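Local atomic coordinates of Bpsl1147 (Burkholderia pseudomallei, PDB entry 5A4O), a protein that probably binds DNA, single-stranded DNA in particular, as a bacterial homolog of the eukaryotic transcription coactivator PC4. Residues Arg32-Leu38 and Thr50-Ile56; Ser2-Ser6 and Gly45-Pro49. Residue numbers count along the deposited sequence, not the author numbering.

In the fold
Both contacts use strand 47-56, contact 1 its C-terminal part and contact 2 its start, and their centres lie about 13 Å apart. Contact 1 lies about 5 Å from the centre of the chain (centre to centre): a ladder of backbone hydrogen bonds ties strand 31-41 to strand 47-56, with buried Val and Ile on one face and a salt bridge on the other. Contact 2, its centre about 12 Å from that of the chain, is smaller and lies nearer the surface; a single hydrogen bond and a few apolar touches lay the N-terminal turn against the strand. The two meet where Arg-37 CD packs on Pro-49 CB at 3.8 Å. The second subunit reaches contact 1 but not contact 2.

Contact 1 of 2, residues Arg32-Leu38 and Thr50-Ile56; sequences RYVDVRL and TRQGISI
Strands 32-38 and 52-56 run antiparallel, their axes 4.6 Å apart at 176°. Val-34/Ile-56 and Val-36/Ile-54 are hydrogen-bonded pairs: Val-34 N to Ile-56 O and Ile-56 N to Val-34 O 2.9 Å, Val-36 N to Ile-54 O 3.0 Å, Ile-54 N to Val-36 O 2.8 Å. Asp-35/Ser-55 and Arg-37/Gly-53 are non-hydrogen-bonded pairs. On the apolar face (valines t, isoleucines p, t) Val-34 CB lies 4.1 Å from Ile-56 CG1 and Val-36 CB 4.0 Å from Ile-54 CG1. Leu-61 of helix 61-73 packs on Val-34 and Ile-56, and Ile-54 of the second subunit on Val-36.

On the other face Arg-37 (t, t, m, chi4 -79°) folds its guanidinium over Gly-53, where a CB would clash. The head salt-bridges Asp-35 (t), NE to OD2 2.9 Å and NH2 to OD1 3.0 Å; NH1 donates to Thr-50 O at 2.9 Å. One water accepts from Arg-37 NH1 (2.9 Å), 2.7 Å from Arg-51 O; another from Arg-37 NH2 (3.0 Å), 3.2 Å from Gly-53 O.

At the Arg-51 corner, Thr-50 (p) donates OG1 to Leu-38 O at 2.8 Å and accepts from Gln-52 N at 3.0 Å in an ST turn. Leu-38 (t, p) points toward the other segment, CB 3.5 Å from Thr-50 OG1 and 4.0 Å from Gln-52 CB. Leu-38 N donates to Gln-52 O at 2.9 Å; Gln-52 centres an inverse gamma turn. Gln-52 (m, p) starts sideways, its NE2 hydrogen-bonded to Arg-51 O of the second subunit. This is a bent antiparallel beta hairpin of the PC4-like fold, a four-stranded sheet followed by a helix.

Contact 2 of 2, residues Ser2-Ser6 and Gly45-Pro49; sequences SAYDS and GDFVP
Ala-3, Phe-47 and Tyr-4 bury the most area here. Ser-2 to Asp-5 form a type I beta turn, with Ala-3 at phi/psi -65/-14 and Tyr-4 at -90/-1, closed by Asp-5 N to Ser-2 O at 3.2 Å. Ser-2 (t) adds an ST turn, its OG accepting from Tyr-4 N at 2.8 Å, and Ser-2 N donates to Asp-5 OD2 at 3.2 Å.

In segment 45-49 an inverse gamma turn centred on Asp-46 leads into extended Phe-47 to Pro-49. The nearest CA atoms across the segments are Ser-2 and Asp-46, 5.0 Å, and Ala-3 and Val-48, 4.6 Å. The one hydrogen bond across is Ala-3 N to Phe-47 O, 2.8 Å. The CB of Ala-3 points toward the strand, lies 3.8 Å from Val-48 CA and packs on the proline ring, 3.6 Å from Pro-49 CD; Val-39 of strand 31-41 also touches it.

Tyr-4 (m, chi2 -83°) starts sideways, yet its ring swings to the strand, so that Tyr-4 CE2 lies 3.7 Å from Phe-47 CB. The Phe-47 side chain (m, chi2 82°) is buried, touching Val-41 and Arg-20, and Tyr-4 also packs on Val-39, Arg-20 and Arg-22. The arrangement is an N-terminal beta turn laid across the sheet of the PC4-like fold, where it meets the beginning of strand 47-56.

Contact 1 of 2, residues Arg32-Leu38 and Thr50-Ile56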
ATOM      1  N   ARG A  32      -2.181 -14.046  -9.979  1.00 17.99           N
ATOM      2  CA  ARG A  32      -1.654 -13.683  -8.649  1.00 18.14           C
ATOM      3  C   ARG A  32      -2.020 -12.245  -8.297  1.00 17.77           C
ATOM      4  O   ARG A  32      -2.039 -11.364  -9.174  1.00 15.24           O
ATOM      5  CB  ARG A  32      -0.120 -13.740  -8.631  1.00 18.47           C
ATOM      6  CG  ARG A  32       0.507 -15.093  -8.767  1.00 19.25           C
ATOM      7  CD  ARG A  32       2.020 -15.014  -8.935  1.00 19.44           C
ATOM      8  NE  ARG A  32       2.684 -14.379  -7.784  1.00 20.24           N
ATOM      9  CZ  ARG A  32       3.890 -13.827  -7.817  1.00 21.05           C
ATOM     10  NH1 ARG A  32       4.602 -13.828  -8.949  1.00 22.21           N
ATOM     11  NH2 ARG A  32       4.396 -13.265  -6.712  1.00 22.41           N
ATOM     12  N   TYR A  33      -2.288 -12.014  -7.013  1.00 17.55           N
ATOM     13  CA  TYR A  33      -2.711 -10.717  -6.505  1.00 20.35           C
ATOM     14  C   TYR A  33      -1.867 -10.467  -5.241  1.00 18.64           C
ATOM     15  O   TYR A  33      -1.882 -11.294  -4.366  1.00 18.27           O
ATOM     16  CB  TYR A  33      -4.208 -10.750  -6.105  1.00 21.63           C
ATOM     17  CG  TYR A  33      -5.221 -11.000  -7.205  1.00 24.30           C
ATOM     18  CD1 TYR A  33      -5.323 -12.240  -7.842  1.00 25.09           C
ATOM     19  CD2 TYR A  33      -6.154 -10.012  -7.551  1.00 27.40           C
ATOM     20  CE1 TYR A  33      -6.268 -12.465  -8.850  1.00 27.83           C
ATOM     21  CE2 TYR A  33      -7.123 -10.228  -8.536  1.00 28.47           C
ATOM     22  CZ  TYR A  33      -7.169 -11.447  -9.198  1.00 31.26           C
ATOM     23  OH  TYR A  33      -8.111 -11.666 -10.209  1.00 33.37           O
ATOM     24  N   VAL A  34      -1.133  -9.354  -5.159  1.00 19.24           N
ATOM     25  CA  VAL A  34      -0.500  -8.943  -3.913  1.00 17.83           C
ATOM     26  C   VAL A  34      -1.347  -7.819  -3.328  1.00 17.26           C
ATOM     27  O   VAL A  34      -1.676  -6.851  -4.009  1.00 15.53           O
ATOM     28  CB  VAL A  34       0.952  -8.468  -4.107  1.00 20.07           C
ATOM     29  CG1 VAL A  34       1.544  -7.950  -2.793  1.00 19.52           C
ATOM     30  CG2 VAL A  34       1.804  -9.609  -4.644  1.00 21.35           C
ATOM     31  N   ASP A  35      -1.710  -7.959  -2.064  1.00 15.03           N
ATOM     32  CA  ASP A  35      -2.582  -7.009  -1.421  1.00 16.16           C
ATOM     33  C   ASP A  35      -1.840  -6.366  -0.257  1.00 14.52           C
ATOM     34  O   ASP A  35      -1.145  -7.054   0.508  1.00 12.85           O
ATOM     35  CB  ASP A  35      -3.804  -7.777  -0.940  1.00 17.61           C
ATOM     36  CG  ASP A  35      -4.957  -6.898  -0.601  1.00 20.21           C
ATOM     37  OD1 ASP A  35      -5.649  -6.457  -1.526  1.00 20.25           O
ATOM     38  OD2 ASP A  35      -5.207  -6.693   0.608  1.00 21.33           O
ATOM     39  N   VAL A  36      -1.984  -5.050  -0.113  1.00 13.19           N
ATOM     40  CA  VAL A  36      -1.360  -4.302   0.980  1.00 12.73           C
ATOM     41  C   VAL A  36      -2.477  -3.472   1.563  1.00 11.68           C
ATOM     42  O   VAL A  36      -3.023  -2.634   0.870  1.00 10.33           O
ATOM     43  CB  VAL A  36      -0.245  -3.376   0.473  1.00 13.42           C
ATOM     44  CG1 VAL A  36       0.348  -2.575   1.605  1.00 13.48           C
ATOM     45  CG2 VAL A  36       0.817  -4.188  -0.257  1.00 14.28           C
ATOM     46  N   ARG A  37      -2.856  -3.729   2.813  1.00 11.21           N
ATOM     47  CA  ARG A  37      -4.187  -3.252   3.287  1.00 11.76           C
ATOM     48  C   ARG A  37      -4.211  -3.002   4.751  1.00 11.59           C
ATOM     49  O   ARG A  37      -3.746  -3.829   5.524  1.00 11.93           O
ATOM     50  CB  ARG A  37      -5.264  -4.305   2.963  1.00 12.61           C
ATOM     51  CG  ARG A  37      -6.729  -3.833   3.087  1.00 12.71           C
ATOM     52  CD  ARG A  37      -7.695  -4.781   2.373  1.00 12.32           C
ATOM     53  NE  ARG A  37      -7.408  -4.836   0.945  1.00 12.93           N
ATOM     54  CZ  ARG A  37      -7.760  -3.924   0.044  1.00 13.10           C
ATOM     55  NH1 ARG A  37      -8.506  -2.875   0.351  1.00 13.72           N
ATOM     56  NH2 ARG A  37      -7.393  -4.097  -1.222  1.00 14.12           N
ATOM     57  N   LEU A  38      -4.794  -1.863   5.115  1.00 12.41           N
ATOM     58  CA  LEU A  38      -5.128  -1.543   6.482  1.00 12.54           C
ATOM     59  C   LEU A  38      -6.236  -2.496   6.995  1.00 12.57           C
ATOM     60  O   LEU A  38      -7.334  -2.599   6.409  1.00 12.46           O
ATOM     61  CB  LEU A  38      -5.555  -0.079   6.590  1.00 13.51           C
ATOM     62  CG  LEU A  38      -5.991   0.362   7.993  1.00 14.40           C
ATOM     63  CD1 LEU A  38      -4.781   0.353   8.873  1.00 14.78           C
ATOM     64  CD2 LEU A  38      -6.673   1.732   7.983  1.00 16.43           C
ATOM     65  N   THR A  50     -10.149  -3.160   5.414  1.00 15.80           N
ATOM     66  CA  THR A  50     -10.769  -1.918   5.033  1.00 14.24           C
ATOM     67  C   THR A  50     -10.560  -1.683   3.545  1.00 12.99           C
ATOM     68  O   THR A  50      -9.894  -2.455   2.913  1.00 11.44           O
ATOM     69  CB  THR A  50     -10.136  -0.743   5.765  1.00 14.82           C
ATOM     70  OG1 THR A  50      -8.806  -0.555   5.282  1.00 13.91           O
ATOM     71  CG2 THR A  50     -10.070  -0.994   7.279  1.00 15.87           C
ATOM     72  N   ARG A  51     -11.075  -0.569   3.028  1.00 12.58           N
ATOM     73  CA  ARG A  51     -10.857  -0.204   1.637  1.00 13.58           C
ATOM     74  C   ARG A  51      -9.557   0.564   1.498  1.00 12.80           C
ATOM     75  O   ARG A  51      -9.183   0.909   0.364  1.00 14.16           O
ATOM     76  CB  ARG A  51     -12.003   0.649   1.105  1.00 14.89           C
ATOM     77  CG  ARG A  51     -13.359  -0.033   1.142  1.00 16.65           C
ATOM     78  CD  ARG A  51     -14.444   0.809   0.450  1.00 18.28           C
ATOM     79  NE  ARG A  51     -14.177   1.008  -0.977  1.00 19.39           N
ATOM     80  CZ  ARG A  51     -13.680   2.110  -1.547  1.00 22.76           C
ATOM     81  NH1 ARG A  51     -13.384   3.210  -0.854  1.00 25.39           N
ATOM     82  NH2 ARG A  51     -13.500   2.131  -2.862  1.00 24.20           N
ATOM     83  N   GLN A  52      -8.887   0.833   2.626  1.00 12.18           N
ATOM     84  CA  GLN A  52      -7.594   1.540   2.613  1.00 13.01           C
ATOM     85  C   GLN A  52      -6.488   0.559   2.280  1.00 13.07           C
ATOM     86  O   GLN A  52      -5.806   0.022   3.149  1.00 13.26           O
ATOM     87  CB  GLN A  52      -7.353   2.306   3.905  1.00 13.95           C
ATOM     88  CG  GLN A  52      -8.103   3.632   3.942  1.00 15.37           C
ATOM     89  CD  GLN A  52      -9.608   3.491   3.825  1.00 17.42           C
ATOM     90  OE1 GLN A  52     -10.275   3.135   4.780  1.00 20.46           O
ATOM     91  NE2 GLN A  52     -10.157   3.788   2.648  1.00 20.09           N
ATOM     92  N   GLY A  53      -6.385   0.244   1.005  1.00 13.85           N
ATOM     93  CA  GLY A  53      -5.374  -0.716   0.562  1.00 14.26           C
ATOM     94  C   GLY A  53      -5.177  -0.648  -0.924  1.00 14.60           C
ATOM     95  O   GLY A  53      -5.911   0.073  -1.642  1.00 14.35           O
ATOM     96  N   ILE A  54      -4.176  -1.372  -1.386  1.00 14.08           N
ATOM     97  CA  ILE A  54      -3.969  -1.498  -2.813  1.00 15.05           C
ATOM     98  C   ILE A  54      -3.859  -3.001  -3.206  1.00 15.14           C
ATOM     99  O   ILE A  54      -3.468  -3.879  -2.394  1.00 14.29           O
ATOM    100  CB  ILE A  54      -2.742  -0.678  -3.283  1.00 15.20           C
ATOM    101  CG1 ILE A  54      -1.478  -1.222  -2.652  1.00 15.30           C
ATOM    102  CG2 ILE A  54      -2.893   0.805  -2.972  1.00 15.85           C
ATOM    103  CD1 ILE A  54      -0.205  -0.793  -3.326  1.00 17.07           C
ATOM    104  N   SER A  55      -4.164  -3.268  -4.473  1.00 16.33           N
ATOM    105  CA  SER A  55      -4.119  -4.609  -5.042  1.00 17.84           C
ATOM    106  C   SER A  55      -3.345  -4.499  -6.322  1.00 19.58           C
ATOM    107  O   SER A  55      -3.743  -3.727  -7.211  1.00 20.73           O
ATOM    108  CB  SER A  55      -5.527  -5.093  -5.344  1.00 19.36           C
ATOM    109  OG  SER A  55      -5.484  -6.372  -5.909  1.00 20.72           O
ATOM    110  N   ILE A  56      -2.251  -5.253  -6.419  1.00 18.20           N
ATOM    111  CA  ILE A  56      -1.411  -5.178  -7.585  1.00 18.76           C
ATOM    112  C   ILE A  56      -0.967  -6.522  -8.119  1.00 17.78           C
ATOM    113  O   ILE A  56      -0.845  -7.496  -7.395  1.00 18.63           O
ATOM    114  CB  ILE A  56      -0.153  -4.368  -7.299  1.00 18.37           C
ATOM    115  CG1 ILE A  56       0.625  -4.970  -6.134  1.00 18.44           C
ATOM    116  CG2 ILE A  56      -0.529  -2.925  -6.992  1.00 18.04           C
ATOM    117  CD1 ILE A  56       2.037  -4.524  -6.135  1.00 19.80           C
TER
HETATM  118  O   HOH W   1      -9.612  -0.985  -1.545  1.00 17.35           O
HETATM  119  O   HOH W   2      -7.777  -1.972  -3.329  1.00 26.57           O

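Contact 2 of 2, residues Ser2-Ser6 and Gly45-Pro49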
ATOM      1  N   SER A   2     -12.386 -13.159   9.895  1.00 41.20           N
ATOM      2  CA  SER A   2     -11.035 -12.566  10.091  1.00 39.66           C
ATOM      3  C   SER A   2     -10.443 -12.103   8.745  1.00 40.37           C
ATOM      4  O   SER A   2     -10.626 -12.759   7.711  1.00 39.66           O
ATOM      5  CB  SER A   2     -10.104 -13.581  10.771  1.00 40.32           C
ATOM      6  OG  SER A   2      -8.730 -13.238  10.614  1.00 37.32           O
ATOM      7  N   ALA A   3      -9.738 -10.965   8.777  1.00 37.36           N
ATOM      8  CA  ALA A   3      -8.966 -10.485   7.631  1.00 35.58           C
ATOM      9  C   ALA A   3      -7.808 -11.422   7.301  1.00 34.89           C
ATOM     10  O   ALA A   3      -7.174 -11.274   6.245  1.00 35.73           O
ATOM     11  CB  ALA A   3      -8.414  -9.090   7.897  1.00 34.11           C
ATOM     12  N   TYR A   4      -7.494 -12.333   8.221  1.00 34.45           N
ATOM     13  CA  TYR A   4      -6.420 -13.315   8.015  1.00 37.23           C
ATOM     14  C   TYR A   4      -6.878 -14.615   7.368  1.00 36.27           C
ATOM     15  O   TYR A   4      -6.053 -15.501   7.103  1.00 34.78           O
ATOM     16  CB  TYR A   4      -5.691 -13.575   9.338  1.00 37.07           C
ATOM     17  CG  TYR A   4      -4.997 -12.319   9.793  1.00 38.46           C
ATOM     18  CD1 TYR A   4      -3.738 -11.979   9.287  1.00 40.61           C
ATOM     19  CD2 TYR A   4      -5.617 -11.435  10.673  1.00 38.75           C
ATOM     20  CE1 TYR A   4      -3.102 -10.813   9.671  1.00 39.92           C
ATOM     21  CE2 TYR A   4      -4.988 -10.261  11.058  1.00 38.93           C
ATOM     22  CZ  TYR A   4      -3.738  -9.960  10.557  1.00 40.62           C
ATOM     23  OH  TYR A   4      -3.119  -8.808  10.953  1.00 40.75           O
ATOM     24  N   ASP A   5      -8.176 -14.722   7.088  1.00 36.74           N
ATOM     25  CA  ASP A   5      -8.711 -15.873   6.353  1.00 38.88           C
ATOM     26  C   ASP A   5      -8.248 -15.883   4.875  1.00 41.63           C
ATOM     27  O   ASP A   5      -7.939 -16.943   4.325  1.00 44.00           O
ATOM     28  CB  ASP A   5     -10.243 -15.892   6.439  1.00 42.40           C
ATOM     29  CG  ASP A   5     -10.763 -16.037   7.879  1.00 44.15           C
ATOM     30  OD1 ASP A   5      -9.971 -16.401   8.774  1.00 45.76           O
ATOM     31  OD2 ASP A   5     -11.972 -15.797   8.125  1.00 45.62           O
ATOM     32  N   SER A   6      -8.144 -14.705   4.263  1.00 37.72           N
ATOM     33  CA  SER A   6      -8.079 -14.582   2.799  1.00 39.28           C
ATOM     34  C   SER A   6      -6.637 -14.720   2.242  1.00 36.63           C
ATOM     35  O   SER A   6      -5.776 -13.888   2.526  1.00 38.40           O
ATOM     36  CB  SER A   6      -8.704 -13.232   2.389  1.00 41.80           C
ATOM     37  OG  SER A   6      -9.197 -13.244   1.058  1.00 43.10           O
ATOM     38  N   GLY A  45      -8.037 -10.927  17.646  1.00 60.13           N
ATOM     39  CA  GLY A  45      -7.326 -10.947  16.394  1.00 56.34           C
ATOM     40  C   GLY A  45      -8.340 -10.969  15.254  1.00 56.85           C
ATOM     41  O   GLY A  45      -8.067 -11.385  14.107  1.00 58.08           O
ATOM     42  N   ASP A  46      -9.556 -10.571  15.582  1.00 53.77           N
ATOM     43  CA  ASP A  46     -10.521 -10.378  14.558  1.00 49.55           C
ATOM     44  C   ASP A  46     -10.189  -9.001  14.056  1.00 41.45           C
ATOM     45  O   ASP A  46     -10.811  -8.048  14.438  1.00 40.21           O
ATOM     46  CB  ASP A  46     -11.943 -10.486  15.062  1.00 51.80           C
ATOM     47  CG  ASP A  46     -12.218 -11.844  15.702  1.00 53.85           C
ATOM     48  OD1 ASP A  46     -11.699 -12.053  16.815  1.00 56.90           O
ATOM     49  OD2 ASP A  46     -12.948 -12.641  15.107  1.00 49.35           O
ATOM     50  N   PHE A  47      -9.151  -8.941  13.246  1.00 33.38           N
ATOM     51  CA  PHE A  47      -8.893  -7.782  12.436  1.00 27.84           C
ATOM     52  C   PHE A  47      -9.728  -7.955  11.215  1.00 25.33           C
ATOM     53  O   PHE A  47      -9.954  -9.046  10.783  1.00 26.39           O
ATOM     54  CB  PHE A  47      -7.441  -7.635  12.106  1.00 25.61           C
ATOM     55  CG  PHE A  47      -6.637  -7.129  13.240  1.00 24.39           C
ATOM     56  CD1 PHE A  47      -6.212  -7.992  14.196  1.00 25.53           C
ATOM     57  CD2 PHE A  47      -6.337  -5.807  13.364  1.00 23.18           C
ATOM     58  CE1 PHE A  47      -5.452  -7.548  15.254  1.00 24.46           C
ATOM     59  CE2 PHE A  47      -5.598  -5.355  14.430  1.00 24.61           C
ATOM     60  CZ  PHE A  47      -5.167  -6.241  15.375  1.00 24.20           C
ATOM     61  N   VAL A  48     -10.206  -6.853  10.707  1.00 21.65           N
ATOM     62  CA  VAL A  48     -11.053  -6.864   9.553  1.00 21.07           C
ATOM     63  C   VAL A  48     -10.536  -5.912   8.484  1.00 18.36           C
ATOM     64  O   VAL A  48      -9.991  -4.922   8.804  1.00 17.03           O
ATOM     65  CB  VAL A  48     -12.444  -6.462   9.957  1.00 21.97           C
ATOM     66  CG1 VAL A  48     -13.386  -6.550   8.809  1.00 23.94           C
ATOM     67  CG2 VAL A  48     -12.886  -7.352  11.092  1.00 23.46           C
ATOM     68  N   PRO A  49     -10.660  -6.278   7.215  1.00 18.66           N
ATOM     69  CA  PRO A  49     -10.025  -5.440   6.197  1.00 18.03           C
ATOM     70  C   PRO A  49     -10.820  -4.170   5.963  1.00 17.21           C
ATOM     71  O   PRO A  49     -12.031  -4.103   6.297  1.00 17.31           O
ATOM     72  CB  PRO A  49     -10.048  -6.330   4.944  1.00 18.44           C
ATOM     73  CG  PRO A  49     -11.279  -7.174   5.129  1.00 19.64           C
ATOM     74  CD  PRO A  49     -11.327  -7.455   6.613  1.00 20.13           C
TER